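Local structure of metallo-beta-lactamase domain-containing protein (Enterococcus faecalis, 2AZ4) at residues P61-K64 / D65-D68; D239-Q242 / H243-L247; D365-K369 / K370-F374; K390-L394 / I395-V399. The protein is of unknown function but binds two zinc ions in a metallo-beta-lactamase fold and may act as an RNA-binding exonuclease. All coordinates share one frame; numbering follows the deposited sequence.

Interaction 1: P61-K64 / D65-D68; sequences PELK and DLYD
Asp65 forms a salt bridge with its neighbour Lys64. The two side chains lie alongside each other and point the same way. Lys64 NZ donates to Asp65 OD2 at 2.8 Å, on the anti lone pair, the one turned away from OD1. The lysine chain runs extended until its last torsion, where a bend (chi4 -64°) swings the ammonium back to the carboxylate. NZ also meets Asp82 and the carbonyl of Lys81, so two carboxylates and a carbonyl hold this charge. Asp65 has a positive phi (50°), and here the chain changes direction.

Leu66 comes next and faces back toward residues 61-64. Its CD2 presses on Leu63 CD1 at 3.5 Å, closer than usual for two methyl groups. The two leucines lie side by side. Phe33 of strand 30-34 touches both.

Tyr67 reaches furthest back. Its phenol crosses Pro61 and Leu63 at about right angles. Tyr67 OH donates to Pro61 O, with 2.6 Å between them. The hydroxyl sits in the carbonyl plane, and Pro61 O lies in the plane of the ring, at its edge. Leu63 CD1 approaches Tyr67 CZ obliquely at 3.8 Å. A water closes the turn, donating to Leu63 O at 2.9 Å and accepting from Tyr67 N at 2.8 Å. Tyr73 adds an edge-to-face ring contact to Tyr67.

This is a water-bridged turn in the long loop between helix 51-56 and strand 85-89. Its apolar side packs on strands 7-13 and 30-34, which belong to one of the two sheets of the metallo-beta-lactamase sandwich.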
loop_
_atom_site.group_PDB
_atom_site.type_symbol
_atom_site.label_atom_id
_atom_site.label_comp_id
_atom_site.label_asym_id
_atom_site.label_seq_id
_atom_site.Cartn_x
_atom_site.Cartn_y
_atom_site.Cartn_z
ATOM N N PRO A 61 5.551 -17.224 6.522
ATOM C CA PRO A 61 5.811 -18.038 7.704
ATOM C C PRO A 61 5.080 -19.378 7.676
ATOM O O PRO A 61 4.075 -19.519 6.976
ATOM C CB PRO A 61 5.261 -17.162 8.838
ATOM C CG PRO A 61 4.087 -16.449 8.211
ATOM C CD PRO A 61 4.481 -16.226 6.753
ATOM N N GLU A 62 5.579 -20.340 8.458
ATOM C CA GLU A 62 4.869 -21.573 8.774
ATOM C C GLU A 62 3.718 -21.233 9.689
ATOM O O GLU A 62 3.928 -20.627 10.741
ATOM C CB GLU A 62 5.805 -22.537 9.517
ATOM C CG GLU A 62 6.957 -23.048 8.687
ATOM C CD GLU A 62 6.723 -24.465 8.119
ATOM O OE1 GLU A 62 7.711 -25.060 7.641
ATOM O OE2 GLU A 62 5.582 -24.993 8.147
ATOM N N LEU A 63 2.498 -21.593 9.302
ATOM C CA LEU A 63 1.329 -21.215 10.089
ATOM C C LEU A 63 0.384 -22.395 10.184
ATOM O O LEU A 63 0.180 -23.110 9.211
ATOM C CB LEU A 63 0.610 -19.997 9.492
ATOM C CG LEU A 63 1.296 -18.616 9.458
ATOM C CD1 LEU A 63 0.482 -17.605 8.622
ATOM C CD2 LEU A 63 1.522 -18.058 10.843
ATOM N N LYS A 64 -0.204 -22.589 11.359
ATOM C CA LYS A 64 -1.061 -23.746 11.560
ATOM C C LYS A 64 -2.489 -23.354 11.275
ATOM O O LYS A 64 -2.970 -22.355 11.811
ATOM C CB LYS A 64 -0.918 -24.280 12.991
ATOM C CG LYS A 64 -1.819 -25.468 13.303
ATOM C CD LYS A 64 -1.760 -25.805 14.795
ATOM C CE LYS A 64 -2.964 -26.637 15.225
ATOM N NZ LYS A 64 -4.265 -25.905 15.072
ATOM N N ASP A 65 -3.160 -24.157 10.444
ATOM C CA ASP A 65 -4.597 -24.027 10.169
ATOM C C ASP A 65 -5.019 -22.602 9.790
ATOM O O ASP A 65 -5.962 -22.045 10.345
ATOM C CB ASP A 65 -5.421 -24.547 11.352
ATOM C CG ASP A 65 -5.420 -26.072 11.446
ATOM O OD1 ASP A 65 -5.607 -26.768 10.410
ATOM O OD2 ASP A 65 -5.240 -26.589 12.570
ATOM N N LEU A 66 -4.283 -22.021 8.854
ATOM C CA LEU A 66 -4.577 -20.711 8.312
ATOM C C LEU A 66 -4.532 -20.727 6.780
ATOM O O LEU A 66 -5.363 -20.088 6.123
ATOM C CB LEU A 66 -3.627 -19.651 8.902
ATOM C CG LEU A 66 -4.063 -18.177 8.771
ATOM C CD1 LEU A 66 -5.268 -17.818 9.624
ATOM C CD2 LEU A 66 -2.927 -17.193 9.041
ATOM N N TYR A 67 -3.588 -21.458 6.194
ATOM C CA TYR A 67 -3.509 -21.479 4.732
ATOM C C TYR A 67 -4.608 -22.386 4.177
ATOM O O TYR A 67 -5.055 -23.298 4.865
ATOM C CB TYR A 67 -2.132 -21.910 4.222
ATOM C CG TYR A 67 -1.003 -20.969 4.583
ATOM C CD1 TYR A 67 -1.012 -19.625 4.166
ATOM C CD2 TYR A 67 0.080 -21.415 5.326
ATOM C CE1 TYR A 67 0.025 -18.775 4.502
ATOM C CE2 TYR A 67 1.128 -20.557 5.667
ATOM C CZ TYR A 67 1.096 -19.253 5.251
ATOM O OH TYR A 67 2.141 -18.411 5.568
ATOM N N ASP A 68 -5.065 -22.092 2.961
ATOM C CA ASP A 68 -6.120 -22.860 2.286
ATOM C C ASP A 68 -5.683 -24.324 2.301
ATOM O O ASP A 68 -4.661 -24.645 1.732
ATOM C CB ASP A 68 -6.255 -22.321 0.852
ATOM C CG ASP A 68 -7.376 -22.998 0.025
ATOM O OD1 ASP A 68 -7.974 -24.001 0.462
ATOM O OD2 ASP A 68 -7.646 -22.491 -1.093
HETATM O O HOH W 1 -2.164 -23.501 7.570
#

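Interaction 2: D239-Q242 / H243-L247; sequences DLVQ and HLVRL
The imidazole of His243 meets the carboxylate of Asp239 one helical turn earlier, and their planes stand 67° apart. Three groups lie at the ring edge and near its plane: Asp239 OD2, the guanidinium carbon of Arg246 and a water. The water donates to Asp239 OD2 at 2.6 Å and is 3.0 Å from His243 NE2, to which it is also hydrogen-bonded. Acid and ring are thus linked through the water. Their direct approach is looser, with Asp239 OD1 3.7 Å from His243 CD2. The same Asp239 OD2 also accepts from Val235 N.

At the other ring nitrogen, Arg246 NH2 donates to His243 ND1 at 3.0 Å, so guanidinium and imidazole meet edge to edge. The bond is fairly straight, with an N-H...acceptor angle of 163°. The donor is tilted somewhat out of the imidazole plane, while ND1 lies close to the guanidinium plane. A bend at chi3 (54°) in an otherwise extended chain brings the guanidinium back to the ring. Arg246 NH1 makes a salt bridge with Glu250, so both ends of the group are held. With a partner at each nitrogen, the imidazole should be restrained in its rotation.

Behind these side chains run the helical bonds from residue i+4 to i. Val245 N to Val241 O measures 2.9 Å. Val241 CG1 and Val245 CG2 come no closer than 4.5 Å.

The segment lies within helix 237-249. Leu240 and Leu247 pack on strand 344-348 of the parallel sheet. Val241 and Gln242 touch lysines of helix 265-274, and His243 and Arg246 rest on Ile232 in a loop.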
loop_
_atom_site.group_PDB
_atom_site.type_symbol
_atom_site.label_atom_id
_atom_site.label_comp_id
_atom_site.label_asym_id
_atom_site.label_seq_id
_atom_site.Cartn_x
_atom_site.Cartn_y
_atom_site.Cartn_z
ATOM N N ASP A 239 1.033 20.142 -1.872
ATOM C CA ASP A 239 2.202 20.751 -2.483
ATOM C C ASP A 239 2.512 20.075 -3.832
ATOM O O ASP A 239 2.830 20.753 -4.809
ATOM C CB ASP A 239 3.400 20.649 -1.531
ATOM C CG ASP A 239 4.606 21.467 -1.996
ATOM O OD1 ASP A 239 4.428 22.611 -2.447
ATOM O OD2 ASP A 239 5.749 20.973 -1.914
ATOM N N LEU A 240 2.416 18.745 -3.885
ATOM C CA LEU A 240 2.611 18.015 -5.140
ATOM C C LEU A 240 1.702 18.551 -6.265
ATOM O O LEU A 240 2.179 18.816 -7.384
ATOM C CB LEU A 240 2.385 16.513 -4.931
ATOM C CG LEU A 240 2.782 15.616 -6.110
ATOM C CD1 LEU A 240 3.369 14.333 -5.592
ATOM C CD2 LEU A 240 1.571 15.331 -7.032
ATOM N N VAL A 241 0.407 18.717 -5.977
ATOM C CA VAL A 241 -0.543 19.165 -7.021
ATOM C C VAL A 241 -0.298 20.622 -7.471
ATOM O O VAL A 241 -0.463 20.927 -8.655
ATOM C CB VAL A 241 -2.027 18.946 -6.644
ATOM C CG1 VAL A 241 -2.943 19.408 -7.798
ATOM C CG2 VAL A 241 -2.265 17.475 -6.400
ATOM N N GLN A 242 0.103 21.490 -6.544
ATOM C CA GLN A 242 0.472 22.886 -6.877
ATOM C C GLN A 242 1.676 22.951 -7.813
ATOM O O GLN A 242 1.705 23.756 -8.757
ATOM C CB GLN A 242 0.736 23.695 -5.599
ATOM C CG GLN A 242 -0.532 23.807 -4.693
ATOM C CD GLN A 242 -1.624 24.621 -5.351
ATOM O OE1 GLN A 242 -2.745 24.154 -5.526
ATOM N NE2 GLN A 242 -1.295 25.839 -5.731
ATOM N N HIS A 243 2.656 22.080 -7.567
ATOM C CA HIS A 243 3.793 21.921 -8.470
ATOM C C HIS A 243 3.347 21.454 -9.864
ATOM O O HIS A 243 3.790 22.001 -10.878
ATOM C CB HIS A 243 4.833 20.956 -7.873
ATOM C CG HIS A 243 5.811 21.611 -6.948
ATOM N ND1 HIS A 243 6.753 22.518 -7.387
ATOM C CD2 HIS A 243 6.032 21.454 -5.619
ATOM C CE1 HIS A 243 7.495 22.914 -6.366
ATOM N NE2 HIS A 243 7.083 22.280 -5.283
ATOM N N LEU A 244 2.457 20.468 -9.916
ATOM C CA LEU A 244 1.881 20.018 -11.192
ATOM C C LEU A 244 1.186 21.170 -11.932
ATOM O O LEU A 244 1.375 21.328 -13.139
ATOM C CB LEU A 244 0.915 18.856 -10.978
ATOM C CG LEU A 244 0.364 18.224 -12.266
ATOM C CD1 LEU A 244 0.360 16.715 -12.146
ATOM C CD2 LEU A 244 -1.059 18.734 -12.549
ATOM N N VAL A 245 0.400 21.971 -11.203
ATOM C CA VAL A 245 -0.247 23.157 -11.771
ATOM C C VAL A 245 0.797 24.100 -12.344
ATOM O O VAL A 245 0.692 24.512 -13.507
ATOM C CB VAL A 245 -1.148 23.932 -10.756
ATOM C CG1 VAL A 245 -1.644 25.256 -11.387
ATOM C CG2 VAL A 245 -2.340 23.095 -10.298
ATOM N N ARG A 246 1.790 24.447 -11.530
ATOM C CA ARG A 246 2.906 25.283 -11.978
ATOM C C ARG A 246 3.535 24.729 -13.268
ATOM O O ARG A 246 3.748 25.462 -14.234
ATOM C CB ARG A 246 3.990 25.393 -10.901
ATOM C CG ARG A 246 5.225 26.243 -11.374
ATOM C CD ARG A 246 6.335 26.300 -10.342
ATOM N NE ARG A 246 6.742 24.959 -9.918
ATOM C CZ ARG A 246 7.632 24.189 -10.547
ATOM N NH1 ARG A 246 8.249 24.610 -11.652
ATOM N NH2 ARG A 246 7.901 22.981 -10.067
ATOM N N LEU A 247 3.825 23.438 -13.276
ATOM C CA LEU A 247 4.437 22.825 -14.450
ATOM C C LEU A 247 3.562 22.977 -15.702
ATOM O O LEU A 247 4.098 23.173 -16.798
ATOM C CB LEU A 247 4.804 21.347 -14.200
ATOM C CG LEU A 247 5.989 21.050 -13.265
ATOM C CD1 LEU A 247 5.979 19.590 -12.830
ATOM C CD2 LEU A 247 7.325 21.393 -13.905
HETATM O O HOH W 2 7.899 22.298 -2.366
#

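Interaction 3: D365-K369 / K370-F374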
loop_
_atom_site.group_PDB
_atom_site.type_symbol
_atom_site.label_atom_id
_atom_site.label_comp_id
_atom_site.label_asym_id
_atom_site.label_seq_id
_atom_site.Cartn_x
_atom_site.Cartn_y
_atom_site.Cartn_z
ATOM N N ASP A 365 16.714 6.462 -19.970
ATOM C CA ASP A 365 17.468 6.416 -21.220
ATOM C C ASP A 365 16.540 6.522 -22.446
ATOM O O ASP A 365 16.812 7.299 -23.373
ATOM C CB ASP A 365 18.370 5.165 -21.280
ATOM C CG ASP A 365 19.528 5.205 -20.259
ATOM O OD1 ASP A 365 19.643 6.180 -19.460
ATOM O OD2 ASP A 365 20.344 4.245 -20.253
ATOM N N LEU A 366 15.436 5.772 -22.448
ATOM C CA LEU A 366 14.444 5.881 -23.531
ATOM C C LEU A 366 13.907 7.305 -23.702
ATOM O O LEU A 366 13.839 7.823 -24.827
ATOM C CB LEU A 366 13.307 4.856 -23.340
ATOM C CG LEU A 366 11.812 5.070 -23.616
ATOM C CD1 LEU A 366 11.459 5.871 -24.862
ATOM C CD2 LEU A 366 11.078 3.713 -23.630
ATOM N N LEU A 367 13.541 7.940 -22.587
ATOM C CA LEU A 367 13.006 9.287 -22.627
ATOM C C LEU A 367 14.036 10.274 -23.128
ATOM O O LEU A 367 13.711 11.156 -23.911
ATOM C CB LEU A 367 12.497 9.709 -21.244
ATOM C CG LEU A 367 11.300 8.927 -20.709
ATOM C CD1 LEU A 367 11.048 9.270 -19.242
ATOM C CD2 LEU A 367 10.066 9.179 -21.579
ATOM N N ALA A 368 15.269 10.133 -22.646
ATOM C CA ALA A 368 16.367 11.002 -23.049
ATOM C C ALA A 368 16.563 11.029 -24.558
ATOM O O ALA A 368 16.613 12.112 -25.148
ATOM C CB ALA A 368 17.648 10.602 -22.350
ATOM N N LYS A 369 16.637 9.851 -25.176
ATOM C CA LYS A 369 16.794 9.717 -26.648
ATOM C C LYS A 369 15.724 10.465 -27.434
ATOM O O LYS A 369 15.953 10.891 -28.574
ATOM C CB LYS A 369 16.747 8.246 -27.066
ATOM C CG LYS A 369 17.967 7.427 -26.682
ATOM C CD LYS A 369 19.090 7.467 -27.734
ATOM C CE LYS A 369 18.676 6.861 -29.083
ATOM N NZ LYS A 369 19.672 7.165 -30.157
ATOM N N LYS A 370 14.548 10.614 -26.822
ATOM C CA LYS A 370 13.434 11.291 -27.470
ATOM C C LYS A 370 13.353 12.764 -27.097
ATOM O O LYS A 370 12.401 13.441 -27.478
ATOM C CB LYS A 370 12.126 10.572 -27.147
ATOM C CG LYS A 370 12.022 9.205 -27.829
ATOM C CD LYS A 370 10.659 8.547 -27.637
ATOM C CE LYS A 370 9.466 9.449 -28.081
ATOM N NZ LYS A 370 9.380 9.784 -29.547
ATOM N N ASP A 371 14.349 13.261 -26.359
ATOM C CA ASP A 371 14.345 14.652 -25.871
ATOM C C ASP A 371 13.043 14.936 -25.079
ATOM O O ASP A 371 12.463 16.014 -25.179
ATOM C CB ASP A 371 14.495 15.623 -27.058
ATOM C CG ASP A 371 15.001 17.007 -26.651
ATOM O OD1 ASP A 371 15.829 17.106 -25.708
ATOM O OD2 ASP A 371 14.576 18.008 -27.295
ATOM N N ILE A 372 12.574 13.945 -24.324
ATOM C CA ILE A 372 11.414 14.141 -23.433
ATOM C C ILE A 372 11.970 14.510 -22.067
ATOM O O ILE A 372 12.767 13.753 -21.500
ATOM C CB ILE A 372 10.522 12.874 -23.353
ATOM C CG1 ILE A 372 9.975 12.503 -24.746
ATOM C CG2 ILE A 372 9.355 13.059 -22.358
ATOM C CD1 ILE A 372 9.296 11.133 -24.788
ATOM N N THR A 373 11.614 15.694 -21.568
ATOM C CA THR A 373 11.989 16.096 -20.211
ATOM C C THR A 373 11.293 15.221 -19.149
ATOM O O THR A 373 10.062 15.138 -19.104
ATOM C CB THR A 373 11.683 17.571 -19.945
ATOM O OG1 THR A 373 12.363 18.386 -20.914
ATOM C CG2 THR A 373 12.116 17.973 -18.525
ATOM N N PHE A 374 12.090 14.570 -18.315
ATOM C CA PHE A 374 11.581 13.709 -17.252
ATOM C C PHE A 374 11.614 14.497 -15.949
ATOM O O PHE A 374 12.648 15.097 -15.597
ATOM C CB PHE A 374 12.473 12.485 -17.123
ATOM C CG PHE A 374 12.177 11.619 -15.926
ATOM C CD1 PHE A 374 11.276 10.560 -16.025
ATOM C CD2 PHE A 374 12.819 11.834 -14.715
ATOM C CE1 PHE A 374 11.011 9.744 -14.948
ATOM C CE2 PHE A 374 12.555 10.996 -13.610
ATOM C CZ PHE A 374 11.648 9.956 -13.742
#
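A Schellman motif ends helix 358-369 here, and the contact closes the helix-to-strand turn of the beta-alpha-beta unit 344-348, 358-369, 373-376. Its two defining bonds run backward over the last turn. Ile372 N donates to Leu367 O at 3.0 Å, with an N-H...acceptor angle of 164°. Asp371 N donates to Ala368 O at 2.8 Å, coming from above the carbonyl plane instead of along a lone pair. Lys370 N adds a weak bond to Leu367 O at 3.1 Å. Leu367 O therefore takes two donors, the lysine one at a poorer angle. Asp371 is the C-prime residue, and its positive phi (55°) turns the chain out of the helix.

Leu367 carries the apolar half. Its two methyls divide the work. CD2 meets Ile372 CD1 at 3.8 Å, and CD1 reaches Phe374 CD1 at 3.5 Å, approaching the ring obliquely. With CG opposite its own carbonyl carbon (chi1 -65°), the leucine fork can touch both residues. Tyr345 of strand 344-348 also touches Leu367, Ile372 and Phe374.

Leu366 and Lys370 lie side by side, CD1 to CD at 3.9 Å. Only the lysine's aliphatic part is used. Beyond it the chain bends twice and leads NZ away to the carbonyls of Leu339 and Asp337.

The chemistry is that of a capped helix end. Leu367 O and Ala368 O, which would otherwise lack helical donors, are given backbone N-H groups, while leucine, isoleucine and phenylalanine shield the turn on its inner side.

Interaction 4: K390-L394 / I395-V399; sequences KIIAL and IEPQV
Ile395, the last residue of helix 385-395, packs alongside Ile391. The two side chains lie side by side and point the same way. Ile391 CG2 touches Ile395 CD1 at 3.7 Å. The gamma carbon CG1 of Ile395 stands opposite its carbonyl carbon, and this chi1 of -71° with an extended chi2 (161°) carries CD1 back toward Ile391. CD1 is also 3.7 Å from Ile391 O. That oxygen accepts the helical bond from Ile395 N at 3.0 Å.

Ile392 meets the chain after the helix. Its carbonyl accepts from Glu396 N at 2.8 Å. Glu396 has a positive phi (57°) and is the first residue to leave the helical conformation. The next residue is Pro397, whose nitrogen bears no hydrogen to offer the helix. Its ring carbon CD lies 3.4 Å from Ile392 O instead. The same CD is 3.8 Å from Ile392 CG2, and the two side chains cross at about a right angle.

The turn joins the helix to strand 399-403, which runs parallel to strand 212-216 in a sheet of the metallo-beta-lactamase fold and is directly followed by the zinc ligand His404. Ile391 and Ile392 both pack on Met215 of strand 212-216, and the Ile391 side chain is about 10 Å from those of the zinc ligands Asp189 and His167.

At the turn, Glu396 CG comes 3.2 Å from Ala393 O. The Leu394 side chain packs on Leu201 and Cys204 of helix 197-207, and its carbonyl accepts from Lys208 NZ.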
loop_
_atom_site.group_PDB
_atom_site.type_symbol
_atom_site.label_atom_id
_atom_site.label_comp_id
_atom_site.label_asym_id
_atom_site.label_seq_id
_atom_site.Cartn_x
_atom_site.Cartn_y
_atom_site.Cartn_z
ATOM N N LYS A 390 6.921 12.460 16.080
ATOM C CA LYS A 390 5.727 13.176 16.504
ATOM C C LYS A 390 4.577 12.214 16.790
ATOM O O LYS A 390 3.801 12.436 17.713
ATOM C CB LYS A 390 5.300 14.240 15.487
ATOM C CG LYS A 390 6.111 15.515 15.548
ATOM C CD LYS A 390 6.079 16.294 14.221
ATOM C CE LYS A 390 7.161 17.391 14.247
ATOM N NZ LYS A 390 7.266 18.214 12.984
ATOM N N ILE A 391 4.476 11.142 16.009
ATOM C CA ILE A 391 3.383 10.183 16.198
ATOM C C ILE A 391 3.554 9.514 17.556
ATOM O O ILE A 391 2.611 9.428 18.315
ATOM C CB ILE A 391 3.308 9.150 15.044
ATOM C CG1 ILE A 391 2.759 9.838 13.776
ATOM C CG2 ILE A 391 2.452 7.939 15.447
ATOM C CD1 ILE A 391 3.001 9.070 12.443
ATOM N N ILE A 392 4.773 9.079 17.848
ATOM C CA ILE A 392 5.107 8.460 19.149
ATOM C C ILE A 392 4.830 9.443 20.287
ATOM O O ILE A 392 4.238 9.064 21.295
ATOM C CB ILE A 392 6.573 7.985 19.186
ATOM C CG1 ILE A 392 6.802 6.883 18.134
ATOM C CG2 ILE A 392 6.981 7.499 20.623
ATOM C CD1 ILE A 392 8.227 6.700 17.710
ATOM N N ALA A 393 5.205 10.713 20.089
ATOM C CA ALA A 393 4.908 11.762 21.073
ATOM C C ALA A 393 3.406 11.924 21.328
ATOM O O ALA A 393 2.985 12.009 22.482
ATOM C CB ALA A 393 5.559 13.096 20.677
ATOM N N LEU A 394 2.588 11.945 20.271
ATOM C CA LEU A 394 1.138 12.049 20.448
ATOM C C LEU A 394 0.513 10.850 21.150
ATOM O O LEU A 394 -0.417 11.013 21.939
ATOM C CB LEU A 394 0.422 12.332 19.117
ATOM C CG LEU A 394 0.597 13.718 18.491
ATOM C CD1 LEU A 394 0.339 13.620 16.998
ATOM C CD2 LEU A 394 -0.326 14.725 19.143
ATOM N N ILE A 395 1.027 9.654 20.887
ATOM C CA ILE A 395 0.458 8.431 21.466
ATOM C C ILE A 395 0.978 8.125 22.888
ATOM O O ILE A 395 0.210 7.699 23.741
ATOM C CB ILE A 395 0.724 7.209 20.542
ATOM C CG1 ILE A 395 -0.121 7.305 19.268
ATOM C CG2 ILE A 395 0.488 5.891 21.268
ATOM C CD1 ILE A 395 0.394 6.426 18.129
ATOM N N GLU A 396 2.274 8.340 23.109
ATOM C CA GLU A 396 2.958 8.030 24.387
ATOM C C GLU A 396 2.773 6.543 24.718
ATOM O O GLU A 396 2.073 6.192 25.679
ATOM C CB GLU A 396 2.496 8.950 25.542
ATOM C CG GLU A 396 2.574 10.476 25.261
ATOM C CD GLU A 396 2.257 11.315 26.510
ATOM O OE1 GLU A 396 2.932 11.090 27.537
ATOM O OE2 GLU A 396 1.332 12.179 26.484
ATOM N N PRO A 397 3.369 5.661 23.886
ATOM C CA PRO A 397 3.196 4.229 24.061
ATOM C C PRO A 397 3.992 3.737 25.283
ATOM O O PRO A 397 5.101 4.209 25.529
ATOM C CB PRO A 397 3.785 3.651 22.768
ATOM C CG PRO A 397 4.839 4.624 22.379
ATOM C CD PRO A 397 4.249 5.966 22.740
ATOM N N GLN A 398 3.403 2.811 26.039
ATOM C CA GLN A 398 4.074 2.230 27.187
ATOM C C GLN A 398 5.250 1.395 26.704
ATOM O O GLN A 398 6.351 1.449 27.272
ATOM C CB GLN A 398 3.095 1.399 28.002
ATOM C CG GLN A 398 1.961 2.209 28.630
ATOM C CD GLN A 398 0.930 1.335 29.298
ATOM O OE1 GLN A 398 1.264 0.486 30.113
ATOM N NE2 GLN A 398 -0.336 1.525 28.942
ATOM N N VAL A 399 5.008 0.627 25.642
ATOM C CA VAL A 399 6.038 -0.161 24.986
ATOM C C VAL A 399 5.928 0.057 23.478
ATOM O O VAL A 399 4.836 -0.031 22.907
ATOM C CB VAL A 399 5.902 -1.677 25.274
ATOM C CG1 VAL A 399 7.069 -2.424 24.645
ATOM C CG2 VAL A 399 5.828 -1.979 26.799
#

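Interactions 1 and 4 lie by the two different sheets of the metallo-beta-lactamase sandwich, with centres about 33 Å apart. Interactions 2 and 3 belong to the part built round the parallel sheet, where strand 344-348 is a common neighbour. Their centres are about 21 Å apart and their nearest atoms about 7 Å. That part is inserted between strands 212-216 and 399-403, an arrangement reminiscent of the insertion in beta-CASP nucleases, to which this protein may be related. Interaction 4 follows it and returns the chain to the sandwich just before zinc ligand His404. The side chain of Ile391 is about 13 Å from a zinc ion. Interactions 1, 2 and 3 lie away from the metal site.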